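Local coordinates for transcriptional activator TenA-1 (Sulfolobus solfataricus P2, PDB 2QZC), which is a putative TenA-like thiaminase with a haem oxygenase-like helical fold, and so probably cleaves thiamine or related pyrimidine compounds, at the interface of chains A and B. Sequence-based numbering; all coordinates share one arbitrary frame. Chains: chain A/B, Transcriptional activator TenA-1.

The interface of chains A and B. Residues chain A 63-68; chain B 53, 57, 100.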
ATOM      1  N   SER A  63       5.736   0.546   4.427  1.00 16.81           N
ATOM      2  CA  SER A  63       4.672   1.450   4.861  0.50 15.53           C
ATOM      3  C   SER A  63       3.833   0.836   5.988  1.00 17.29           C
ATOM      4  O   SER A  63       3.273   1.585   6.807  1.00 18.45           O
ATOM      5  CB  SER A  63       3.821   1.916   3.668  0.50 15.02           C
ATOM      6  OG  SER A  63       3.100   0.834   3.126  0.50 14.58           O
ATOM      7  N   SER A  64       3.777  -0.488   6.064  1.00 16.35           N
ATOM      8  CA  SER A  64       3.081  -1.168   7.172  1.00 17.01           C
ATOM      9  C   SER A  64       3.656  -0.807   8.538  1.00 18.85           C
ATOM     10  O   SER A  64       3.000  -1.050   9.576  1.00 19.69           O
ATOM     11  CB  SER A  64       3.151  -2.681   7.011  1.00 19.00           C
ATOM     12  OG  SER A  64       4.448  -3.202   7.299  1.00 18.72           O
ATOM     13  N   LYS A  65       4.890  -0.260   8.561  1.00 17.24           N
ATOM     14  CA  LYS A  65       5.619   0.081   9.777  0.50 17.65           C
ATOM     15  C   LYS A  65       5.694   1.574  10.061  1.00 18.49           C
ATOM     16  O   LYS A  65       6.279   1.957  11.066  1.00 20.53           O
ATOM     17  CB  LYS A  65       7.071  -0.439   9.670  0.50 17.58           C
ATOM     18  CG  LYS A  65       7.221  -1.941   9.435  0.50 21.41           C
ATOM     19  CD  LYS A  65       8.697  -2.306   9.197  0.50 22.51           C
ATOM     20  CE  LYS A  65       8.877  -3.784   8.830  0.50 26.63           C
ATOM     21  NZ  LYS A  65       8.377  -4.713   9.873  0.50 23.42           N
ATOM     22  N   GLY A  66       5.123   2.420   9.204  1.00 17.51           N
ATOM     23  CA  GLY A  66       5.240   3.873   9.332  1.00 17.64           C
ATOM     24  C   GLY A  66       4.106   4.573  10.062  1.00 19.56           C
ATOM     25  O   GLY A  66       3.105   3.933  10.350  1.00 19.63           O
ATOM     26  N   PRO A  67       4.247   5.882  10.326  1.00 20.28           N
ATOM     27  CA  PRO A  67       3.155   6.645  10.977  1.00 21.13           C
ATOM     28  C   PRO A  67       1.942   6.649  10.064  1.00 21.07           C
ATOM     29  O   PRO A  67       2.065   6.928   8.868  1.00 21.64           O
ATOM     30  CB  PRO A  67       3.746   8.060  11.116  1.00 21.67           C
ATOM     31  CG  PRO A  67       5.219   7.854  11.076  1.00 23.23           C
ATOM     32  CD  PRO A  67       5.401   6.756  10.051  1.00 20.89           C
ATOM     33  N   ILE A  68       0.768   6.335  10.608  1.00 21.37           N
ATOM     34  CA  ILE A  68      -0.400   6.110   9.767  1.00 22.52           C
ATOM     35  C   ILE A  68      -0.770   7.280   8.865  1.00 22.52           C
ATOM     36  O   ILE A  68      -1.116   7.066   7.707  1.00 22.70           O
ATOM     37  CB  ILE A  68      -1.611   5.570  10.592  1.00 26.44           C
ATOM     38  CG1 ILE A  68      -2.676   4.955   9.662  1.00 25.56           C
ATOM     39  CG2 ILE A  68      -2.145   6.648  11.542  1.00 26.26           C
ATOM     40  CD1 ILE A  68      -2.253   3.696   8.968  1.00 26.96           C
TER
ATOM     41  N   GLU B  53      -6.982  -0.020  11.582  1.00 25.85           N
ATOM     42  CA  GLU B  53      -5.613   0.422  11.350  1.00 25.92           C
ATOM     43  C   GLU B  53      -4.678  -0.797  11.227  1.00 25.98           C
ATOM     44  O   GLU B  53      -3.821  -0.856  10.327  1.00 24.02           O
ATOM     45  CB  GLU B  53      -5.105   1.351  12.456  1.00 26.79           C
ATOM     46  CG  GLU B  53      -3.696   1.876  12.154  1.00 28.76           C
ATOM     47  CD  GLU B  53      -3.133   2.789  13.201  1.00 31.47           C
ATOM     48  OE1 GLU B  53      -3.909   3.410  13.950  1.00 36.96           O
ATOM     49  OE2 GLU B  53      -1.900   2.918  13.247  1.00 28.49           O
ATOM     50  N   ARG B  57      -2.496  -2.184   7.948  1.00 21.91           N
ATOM     51  CA  ARG B  57      -1.057  -2.480   7.982  1.00 21.87           C
ATOM     52  C   ARG B  57      -0.782  -3.915   7.509  1.00 21.14           C
ATOM     53  O   ARG B  57       0.171  -4.137   6.765  1.00 21.86           O
ATOM     54  CB  ARG B  57      -0.462  -2.228   9.380  1.00 23.44           C
ATOM     55  CG  ARG B  57      -0.573  -0.765   9.841  1.00 23.98           C
ATOM     56  CD  ARG B  57      -0.035  -0.604  11.279  1.00 23.91           C
ATOM     57  NE  ARG B  57      -0.063   0.802  11.712  1.00 23.18           N
ATOM     58  CZ  ARG B  57       0.846   1.729  11.425  1.00 22.27           C
ATOM     59  NH1 ARG B  57       1.850   1.461  10.635  1.00 22.82           N
ATOM     60  NH2 ARG B  57       0.709   2.965  11.873  1.00 26.75           N
ATOM     61  N   ARG B 100      -9.445  10.786  17.933  1.00 44.01           N
ATOM     62  CA  ARG B 100      -8.260   9.998  17.586  1.00 44.35           C
ATOM     63  C   ARG B 100      -7.573   9.510  18.864  1.00 44.13           C
ATOM     64  O   ARG B 100      -7.219   8.324  18.979  1.00 43.15           O
ATOM     65  CB  ARG B 100      -7.273  10.829  16.742  1.00 44.32           C
ATOM     66  CG  ARG B 100      -5.936  10.169  16.408  1.00 45.61           C
ATOM     67  CD  ARG B 100      -6.118   8.807  15.762  1.00 46.88           C
ATOM     68  NE  ARG B 100      -4.840   8.170  15.490  1.00 52.32           N
ATOM     69  CZ  ARG B 100      -4.682   6.904  15.095  1.00 51.74           C
ATOM     70  NH1 ARG B 100      -5.733   6.089  14.909  1.00 50.15           N
ATOM     71  NH2 ARG B 100      -3.444   6.447  14.899  1.00 50.63           N
TER
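A two-fold symmetric interface joins two copies of the protein, chains A and B; this helix-to-loop patch, repeated with the chains exchanged, sets an arginine that binds backbone carbonyls beside a packed isoleucine and probably helps pin a homodimer together. The B:Arg57 chain runs extended from CG to NE, then turns its guanidinium across (chi4 -82°). End-on, B:Arg57 NH1 and B:Arg57 NH2 both grip A:Gly66 O, at 2.8 Å (153° at the hydrogen) and 3.0 Å, this carbonyl pointing almost straight at NH2. B:Arg57 NH1 also donates to A:Ser64 O at 3.0 Å, from above the carbonyl plane, although the oxygen lies nearly in the guanidinium plane. Side-on, B:Arg57 NE and B:Arg57 NH2 converge on the anti lone pair of B:Glu53 OE2, the NH2 salt bridge measuring 2.9 Å; this helps to fix the guanidinium's rotation and would probably offset part of its charge. Poorly ordered B:Arg100 makes a salt bridge through NH2 to B:Glu53 OE1 at 3.2 Å, from above the carboxylate plane. A:Ile68, CG1 anti to its backbone N (chi1 -163°), meets B:Glu53 tip to tip, A:Ile68 CD1 lying 3.9 Å from B:Glu53 CG and over the rim of one B:Arg57 guanidinium face. An alanine at B:Arg57 would remove the bonds to both carbonyls and would probably loosen the loop's hold. B:Glu53 and B:Arg57 sit one turn apart on helix 38-63, facing chain A's turn between helices 38-63 and 68-78.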